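Local coordinates for protein TRAP dicarboxylate transporter-DctP subunit (PDB 4NHB) that binds sn-glycerol 3-phosphate as the periplasmic solute-binding subunit of a TRAP transporter, probably handing it to membrane partners for uptake, at residues A[111-114]-A[115-119]; A[132-135]-A[136-140]; A[310-313]-A[314-318]. All coordinates share one frame; numbering follows the deposited sequence.

Interaction 1: residues A[111-114]-A[115-119]; sequences LFDN and LDHAR
Phe112 meets His117 edge to face: the phenyl edge points at the imidazole face, with the planes turned 87° to each other and the centroids 5.1 Å apart. Phe112 CD1 is the atom that comes over the middle of the imidazole. One face of the same phenyl ring is laid against the first turn of the helix, where Ala118 CA sits 3.8 Å from the ring centroid in a CH-pi contact and Ala118 CB touches Phe112 CG at 3.6 Å. Alanine suits this place because its single methyl lets the ring lie close to the helix backbone; Leu111 CG covers the ring's opposite face. His117 carries its imidazole back to the loop because CG stands anti to the backbone N (chi1 -180°). There His117 ND1 accepts from Asp113 N at 3.2 Å, the donor tilted 26° from the ring plane, while NE2 is bonded to Ala327 O. Both ring nitrogens thus have partners, which fixes the rotation of a buried histidine. Asn114 is the N-cap: its OD1 takes His117 N at 2.9 Å, nearly in line with the side-chain carbonyl, and its backbone O opens the helical bonding by accepting from Ala118 N at 3.1 Å. A short amide side chain is well fitted to caps of this kind. Asp113 turns its carboxylate to Arg331, a salt bridge that ties the loop to the end of the modelled chain, just after helix 320-329. The turn leads from the loop after strand 89-92 into helix 115-122, with Ala118 also touching Leu235 of strand 235-243 and Trp270 of helix 252-286, and Phe112 touching Ala327 of helix 320-329.

Interaction 2: residues A[132-135]-A[136-140]; sequences EGFT and EKSGL
Ser138 lies over one face of the Phe134 ring, one turn on along the short helix 134-138, which begins at the N-cap Gly133 and ends in an ST turn at Ser138. Its backbone bonding is uneven: Gly139 N reaches Thr135 O at 2.9 Å, whereas the bond from Lys137 N to Gly133 O is weak. Both glycines have positive phi, where a CB would press against the preceding carbonyl oxygen, so glycine suits entry and exit alike.

Among the nonpolar contacts, Ser138 CB makes a CH-pi contact over the face of the Phe134 ring, 3.9 Å from its centroid, and Phe134 CE2 meets Leu140 CB at 3.8 Å. Phe134 also packs on His100 and Met103, and Leu140 on Thr82 and Arg83 of helix 75-84, so the two large side chains suit their buried places.

Hydroxyl bonds close the helix end. Thr135 OG1 donates to Leu140 O at 2.8 Å, tying the first turn to the start of strand 140-142. Placed between the backbone N and carbonyl carbon (chi1 62°), Ser138 OG lies over the centre of the Phe134 ring; it donates to Phe134 O at 2.7 Å from above the carbonyl plane and accepts from Leu140 N at 3.0 Å.

Interaction 3: residues A[310-313]-A[314-318]; sequences WKLF and YDTVP
Lys311 and Asp315, one helical turn apart, form a salt bridge on the exposed side of the short helix 311-316. The lysine chain runs extended from the backbone and bends at its last torsion (chi4 59°), which brings NZ to both carboxylate oxygens: 3.2 Å to Asp315 OD1, on its syn lone pair, and 3.1 Å to Asp315 OD2 in a weak bond. A long lysine and a short aspartate suit this spacing, since the lysine can arch over the turn while the aspartate stays near the backbone.

Next along the helix, Thr316 bonds back to Leu312 O twice. Its OG1, held between the backbone N and the carbonyl carbon, donates at 2.5 Å to Leu312 O, and Thr316 N donates to the same oxygen at 3.0 Å; the two donors arrive from opposite faces of the carbonyl plane. Threonine can thus satisfy its hydroxyl within its own helix while its methyl CG2 rests 3.9 Å from Leu312 CD1. The Tyr314 ring lies beside the backbone of the preceding turn, with its CE2 at 4.1 Å from Trp310 CB.

Beneath these side chains runs the main-chain bonding. Trp310 O accepts from both Phe313 N and Tyr314 N, and Phe313 O takes Val317 N at 2.6 Å as the chain leaves the helix.

Farther out, Trp310 NE1 is bonded to Pro109 O and Tyr314 OH to Gln321 OE1, fixing the two polar aromatics to a loop and to helix 320-329. Phe313, buried, packs on Met105 and Thr108, and Leu312 reaches Leu177 and Asn180 of helix 176-184. The whole is a short amphipathic helix with an i to i+4 salt bridge on its outer side, set in the C-terminal helical part of this TRAP solute-binding protein.

In the fold
Along the chain the three contacts come in series, each within one short continuous piece. Interaction 1 starts helix 115-122, interaction 2 spans helix 134-138 up to strand 140-142 of the large mixed sheet, and interaction 3 follows much later on helix 311-316. Their centres lie about 25 Å (1 and 2), about 21 Å (1 and 3) and about 19 Å (2 and 3) apart, and none touches another. Helix 320-329 packs against both interactions 1 and 3, so the last modelled helix bridges the early loop-to-helix turn and helix 311-316. Each contact has a phenylalanine side chain about 12 Å from bound sn-glycerol 3-phosphate, which is consistent with a place in the scaffold behind the pocket rather than in its lining.

Interaction 1: residues A[111-114]-A[115-119]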
loop_
_atom_site.group_PDB
_atom_site.type_symbol
_atom_site.label_atom_id
_atom_site.label_comp_id
_atom_site.label_asym_id
_atom_site.label_seq_id
_atom_site.Cartn_x
_atom_site.Cartn_y
_atom_site.Cartn_z
ATOM N N LEU A 111 -2.583 8.051 11.674
ATOM C CA LEU A 111 -2.542 7.108 12.796
ATOM C C LEU A 111 -1.128 6.886 13.350
ATOM O O LEU A 111 -0.949 6.750 14.570
ATOM C CB LEU A 111 -3.171 5.790 12.408
ATOM C CG LEU A 111 -3.177 4.782 13.568
ATOM C CD1 LEU A 111 -3.996 5.268 14.774
ATOM C CD2 LEU A 111 -3.670 3.437 13.093
ATOM N N PHE A 112 -0.135 6.837 12.460
ATOM C CA PHE A 112 1.242 6.545 12.851
ATOM C C PHE A 112 2.159 7.749 12.808
ATOM O O PHE A 112 2.133 8.519 11.872
ATOM C CB PHE A 112 1.817 5.436 11.959
ATOM C CG PHE A 112 1.003 4.179 11.997
ATOM C CD1 PHE A 112 0.847 3.480 13.202
ATOM C CD2 PHE A 112 0.348 3.724 10.865
ATOM C CE1 PHE A 112 0.079 2.330 13.275
ATOM C CE2 PHE A 112 -0.424 2.562 10.925
ATOM C CZ PHE A 112 -0.557 1.868 12.141
ATOM N N ASP A 113 3.048 7.832 13.785
ATOM C CA ASP A 113 3.873 9.003 13.997
ATOM C C ASP A 113 5.042 8.965 12.984
ATOM O O ASP A 113 5.537 10.005 12.545
ATOM C CB ASP A 113 4.434 8.998 15.417
ATOM C CG ASP A 113 3.390 9.278 16.486
ATOM O OD1 ASP A 113 2.362 9.892 16.185
ATOM O OD2 ASP A 113 3.625 8.901 17.649
ATOM N N ASN A 114 5.458 7.745 12.632
ATOM C CA ASN A 114 6.563 7.486 11.728
ATOM C C ASN A 114 6.565 5.998 11.333
ATOM O O ASN A 114 5.744 5.216 11.808
ATOM C CB ASN A 114 7.852 7.852 12.418
ATOM C CG ASN A 114 7.908 7.327 13.817
ATOM O OD1 ASN A 114 7.818 6.118 14.047
ATOM N ND2 ASN A 114 8.040 8.230 14.781
ATOM N N LEU A 115 7.498 5.604 10.476
ATOM C CA LEU A 115 7.577 4.240 10.042
ATOM C C LEU A 115 7.773 3.255 11.196
ATOM O O LEU A 115 7.242 2.155 11.135
ATOM C CB LEU A 115 8.715 4.048 9.056
ATOM C CG LEU A 115 8.468 4.388 7.606
ATOM C CD1 LEU A 115 9.778 4.164 6.845
ATOM C CD2 LEU A 115 7.351 3.526 7.019
ATOM N N ASP A 116 8.565 3.630 12.208
ATOM C CA ASP A 116 8.903 2.700 13.267
ATOM C C ASP A 116 7.661 2.376 14.096
ATOM O O ASP A 116 7.458 1.231 14.480
ATOM C CB ASP A 116 10.003 3.250 14.172
ATOM C CG ASP A 116 11.369 3.286 13.487
ATOM O OD1 ASP A 116 11.651 2.402 12.658
ATOM O OD2 ASP A 116 12.151 4.211 13.796
ATOM N N HIS A 117 6.825 3.394 14.319
ATOM C CA HIS A 117 5.553 3.226 14.994
ATOM C C HIS A 117 4.715 2.236 14.175
ATOM O O HIS A 117 4.194 1.257 14.715
ATOM C CB HIS A 117 4.830 4.593 15.156
ATOM C CG HIS A 117 3.504 4.512 15.850
ATOM N ND1 HIS A 117 2.684 5.597 16.037
ATOM C CD2 HIS A 117 2.858 3.456 16.407
ATOM C CE1 HIS A 117 1.590 5.220 16.675
ATOM N NE2 HIS A 117 1.672 3.924 16.909
ATOM N N ALA A 118 4.567 2.502 12.880
ATOM C CA ALA A 118 3.715 1.678 12.044
ATOM C C ALA A 118 4.233 0.254 12.032
ATOM O O ALA A 118 3.460 -0.682 12.014
ATOM C CB ALA A 118 3.638 2.233 10.627
ATOM N N ARG A 119 5.547 0.068 12.017
ATOM C CA ARG A 119 6.081 -1.303 11.987
ATOM C C ARG A 119 5.799 -2.079 13.277
ATOM O O ARG A 119 5.497 -3.262 13.211
ATOM C CB ARG A 119 7.598 -1.310 11.693
ATOM C CG ARG A 119 8.161 -2.724 11.518
ATOM C CD ARG A 119 9.668 -2.748 11.450
ATOM N NE ARG A 119 10.123 -4.042 10.951
ATOM C CZ ARG A 119 11.348 -4.293 10.479
ATOM N NH1 ARG A 119 11.635 -5.503 10.046
ATOM N NH2 ARG A 119 12.280 -3.368 10.457
#

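Interaction 2: residues A[132-135]-A[136-140]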
loop_
_atom_site.group_PDB
_atom_site.type_symbol
_atom_site.label_atom_id
_atom_site.label_comp_id
_atom_site.label_asym_id
_atom_site.label_seq_id
_atom_site.Cartn_x
_atom_site.Cartn_y
_atom_site.Cartn_z
ATOM N N GLU A 132 -8.188 -10.473 11.723
ATOM C CA GLU A 132 -9.134 -11.450 12.256
ATOM C C GLU A 132 -10.357 -11.567 11.374
ATOM O O GLU A 132 -11.064 -10.589 11.167
ATOM C CB GLU A 132 -9.603 -11.065 13.668
ATOM C CG GLU A 132 -8.985 -11.894 14.744
ATOM C CD GLU A 132 -9.249 -13.357 14.534
ATOM O OE1 GLU A 132 -10.342 -13.689 14.015
ATOM O OE2 GLU A 132 -8.358 -14.166 14.868
ATOM N N GLY A 133 -10.639 -12.768 10.900
ATOM C CA GLY A 133 -11.842 -12.975 10.112
ATOM C C GLY A 133 -11.667 -12.732 8.618
ATOM O O GLY A 133 -12.523 -13.094 7.832
ATOM N N PHE A 134 -10.555 -12.124 8.208
ATOM C CA PHE A 134 -10.358 -11.793 6.795
ATOM C C PHE A 134 -10.374 -13.033 5.902
ATOM O O PHE A 134 -11.005 -13.059 4.843
ATOM C CB PHE A 134 -9.028 -11.061 6.601
ATOM C CG PHE A 134 -8.634 -10.917 5.177
ATOM C CD1 PHE A 134 -9.325 -10.072 4.353
ATOM C CD2 PHE A 134 -7.556 -11.600 4.670
ATOM C CE1 PHE A 134 -8.976 -9.947 3.033
ATOM C CE2 PHE A 134 -7.186 -11.460 3.344
ATOM C CZ PHE A 134 -7.882 -10.640 2.542
ATOM N N THR A 135 -9.663 -14.054 6.321
ATOM C CA THR A 135 -9.473 -15.229 5.476
ATOM C C THR A 135 -10.788 -15.967 5.252
ATOM O O THR A 135 -11.023 -16.532 4.193
ATOM C CB THR A 135 -8.494 -16.225 6.094
ATOM O OG1 THR A 135 -7.198 -15.642 6.201
ATOM C CG2 THR A 135 -8.406 -17.469 5.234
ATOM N N GLU A 136 -11.629 -15.977 6.279
ATOM C CA GLU A 136 -12.946 -16.587 6.196
ATOM C C GLU A 136 -13.794 -15.894 5.148
ATOM O O GLU A 136 -14.556 -16.539 4.442
ATOM C CB GLU A 136 -13.649 -16.502 7.556
ATOM C CG GLU A 136 -13.056 -17.437 8.600
ATOM C CD GLU A 136 -12.084 -16.747 9.561
ATOM O OE1 GLU A 136 -11.191 -15.949 9.123
ATOM O OE2 GLU A 136 -12.250 -17.003 10.770
ATOM N N LYS A 137 -13.663 -14.571 5.066
ATOM C CA LYS A 137 -14.415 -13.779 4.094
ATOM C C LYS A 137 -13.847 -13.832 2.664
ATOM O O LYS A 137 -14.581 -13.646 1.677
ATOM C CB LYS A 137 -14.450 -12.317 4.527
ATOM C CG LYS A 137 -15.252 -12.021 5.779
ATOM C CD LYS A 137 -15.625 -10.550 5.797
ATOM C CE LYS A 137 -15.836 -10.030 7.208
ATOM N NZ LYS A 137 -16.293 -8.607 7.192
ATOM N N SER A 138 -12.540 -14.063 2.546
ATOM C CA SER A 138 -11.854 -13.768 1.291
ATOM C C SER A 138 -11.289 -14.987 0.574
ATOM O O SER A 138 -11.154 -14.984 -0.635
ATOM C CB SER A 138 -10.706 -12.778 1.563
ATOM O OG SER A 138 -9.757 -13.353 2.450
ATOM N N GLY A 139 -10.935 -16.018 1.321
ATOM C CA GLY A 139 -10.218 -17.140 0.741
ATOM C C GLY A 139 -8.733 -16.837 0.621
ATOM O O GLY A 139 -8.002 -17.633 0.045
ATOM N N LEU A 140 -8.295 -15.695 1.181
ATOM C CA LEU A 140 -6.888 -15.290 1.145
ATOM C C LEU A 140 -6.294 -15.218 2.548
ATOM O O LEU A 140 -6.981 -14.906 3.519
ATOM C CB LEU A 140 -6.719 -13.915 0.483
ATOM C CG LEU A 140 -7.295 -13.765 -0.935
ATOM C CD1 LEU A 140 -7.205 -12.363 -1.413
ATOM C CD2 LEU A 140 -6.599 -14.655 -1.895
#

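Interaction 3: residues A[310-313]-A[314-318]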
loop_
_atom_site.group_PDB
_atom_site.type_symbol
_atom_site.label_atom_id
_atom_site.label_comp_id
_atom_site.label_asym_id
_atom_site.label_seq_id
_atom_site.Cartn_x
_atom_site.Cartn_y
_atom_site.Cartn_z
ATOM N N TRP A 310 -12.144 9.161 10.152
ATOM C CA TRP A 310 -12.285 7.934 10.931
ATOM C C TRP A 310 -13.747 7.503 11.120
ATOM O O TRP A 310 -14.005 6.343 11.443
ATOM C CB TRP A 310 -11.591 8.050 12.291
ATOM C CG TRP A 310 -10.097 8.244 12.200
ATOM C CD1 TRP A 310 -9.360 8.451 11.059
ATOM C CD2 TRP A 310 -9.171 8.281 13.289
ATOM N NE1 TRP A 310 -8.027 8.591 11.380
ATOM C CE2 TRP A 310 -7.889 8.481 12.742
ATOM C CE3 TRP A 310 -9.299 8.138 14.670
ATOM C CZ2 TRP A 310 -6.747 8.566 13.538
ATOM C CZ3 TRP A 310 -8.174 8.218 15.451
ATOM C CH2 TRP A 310 -6.910 8.432 14.887
ATOM N N LYS A 311 -14.711 8.406 10.921
ATOM C CA LYS A 311 -16.109 7.982 11.008
ATOM C C LYS A 311 -16.323 6.834 10.033
ATOM O O LYS A 311 -17.049 5.881 10.317
ATOM C CB LYS A 311 -17.087 9.124 10.692
ATOM C CG LYS A 311 -18.554 8.678 10.575
ATOM C CD LYS A 311 -19.466 9.810 10.048
ATOM C CE LYS A 311 -20.837 9.312 9.508
ATOM N NZ LYS A 311 -21.660 8.571 10.526
ATOM N N LEU A 312 -15.673 6.913 8.872
ATOM C CA LEU A 312 -15.790 5.828 7.920
ATOM C C LEU A 312 -15.531 4.489 8.617
ATOM O O LEU A 312 -16.231 3.513 8.362
ATOM C CB LEU A 312 -14.815 6.004 6.735
ATOM C CG LEU A 312 -14.590 4.740 5.900
ATOM C CD1 LEU A 312 -15.914 4.346 5.271
ATOM C CD2 LEU A 312 -13.487 4.932 4.822
ATOM N N PHE A 313 -14.534 4.429 9.510
ATOM C CA PHE A 313 -14.173 3.164 10.128
ATOM C C PHE A 313 -15.154 2.780 11.262
ATOM O O PHE A 313 -15.504 1.602 11.441
ATOM C CB PHE A 313 -12.758 3.212 10.725
ATOM C CG PHE A 313 -11.680 3.658 9.768
ATOM C CD1 PHE A 313 -11.544 3.091 8.537
ATOM C CD2 PHE A 313 -10.808 4.661 10.120
ATOM C CE1 PHE A 313 -10.539 3.506 7.675
ATOM C CE2 PHE A 313 -9.803 5.063 9.257
ATOM C CZ PHE A 313 -9.688 4.490 8.042
ATOM N N TYR A 314 -15.529 3.767 12.058
ATOM C CA TYR A 314 -16.489 3.525 13.128
ATOM C C TYR A 314 -17.807 3.004 12.527
ATOM O O TYR A 314 -18.427 2.073 13.076
ATOM C CB TYR A 314 -16.711 4.795 13.912
ATOM C CG TYR A 314 -15.561 5.193 14.822
ATOM C CD1 TYR A 314 -15.187 4.392 15.892
ATOM C CD2 TYR A 314 -14.903 6.405 14.649
ATOM C CE1 TYR A 314 -14.165 4.774 16.762
ATOM C CE2 TYR A 314 -13.883 6.783 15.490
ATOM C CZ TYR A 314 -13.525 5.966 16.551
ATOM O OH TYR A 314 -12.519 6.366 17.388
ATOM N N ASP A 315 -18.186 3.570 11.371
ATOM C CA ASP A 315 -19.392 3.156 10.657
ATOM C C ASP A 315 -19.259 1.749 10.101
ATOM O O ASP A 315 -20.206 0.974 10.144
ATOM C CB ASP A 315 -19.661 4.077 9.481
ATOM C CG ASP A 315 -20.197 5.438 9.886
ATOM O OD1 ASP A 315 -20.481 5.699 11.075
ATOM O OD2 ASP A 315 -20.314 6.270 8.978
ATOM N N THR A 316 -18.088 1.424 9.549
ATOM C CA THR A 316 -17.926 0.182 8.778
ATOM C C THR A 316 -17.222 -0.986 9.478
ATOM O O THR A 316 -17.394 -2.147 9.082
ATOM C CB THR A 316 -17.149 0.428 7.461
ATOM O OG1 THR A 316 -15.906 1.101 7.736
ATOM C CG2 THR A 316 -17.990 1.263 6.480
ATOM N N VAL A 317 -16.412 -0.689 10.493
ATOM C CA VAL A 317 -15.610 -1.723 11.164
ATOM C C VAL A 317 -16.053 -1.903 12.611
ATOM O O VAL A 317 -15.901 -0.971 13.414
ATOM C CB VAL A 317 -14.130 -1.348 11.186
ATOM C CG1 VAL A 317 -13.279 -2.504 11.786
ATOM C CG2 VAL A 317 -13.653 -1.009 9.784
ATOM N N PRO A 318 -16.601 -3.093 12.937
ATOM C CA PRO A 318 -17.171 -3.418 14.250
ATOM C C PRO A 318 -16.197 -3.146 15.384
ATOM O O PRO A 318 -16.578 -2.536 16.388
ATOM C CB PRO A 318 -17.470 -4.917 14.128
ATOM C CG PRO A 318 -17.801 -5.109 12.689
ATOM C CD PRO A 318 -16.851 -4.177 11.966
#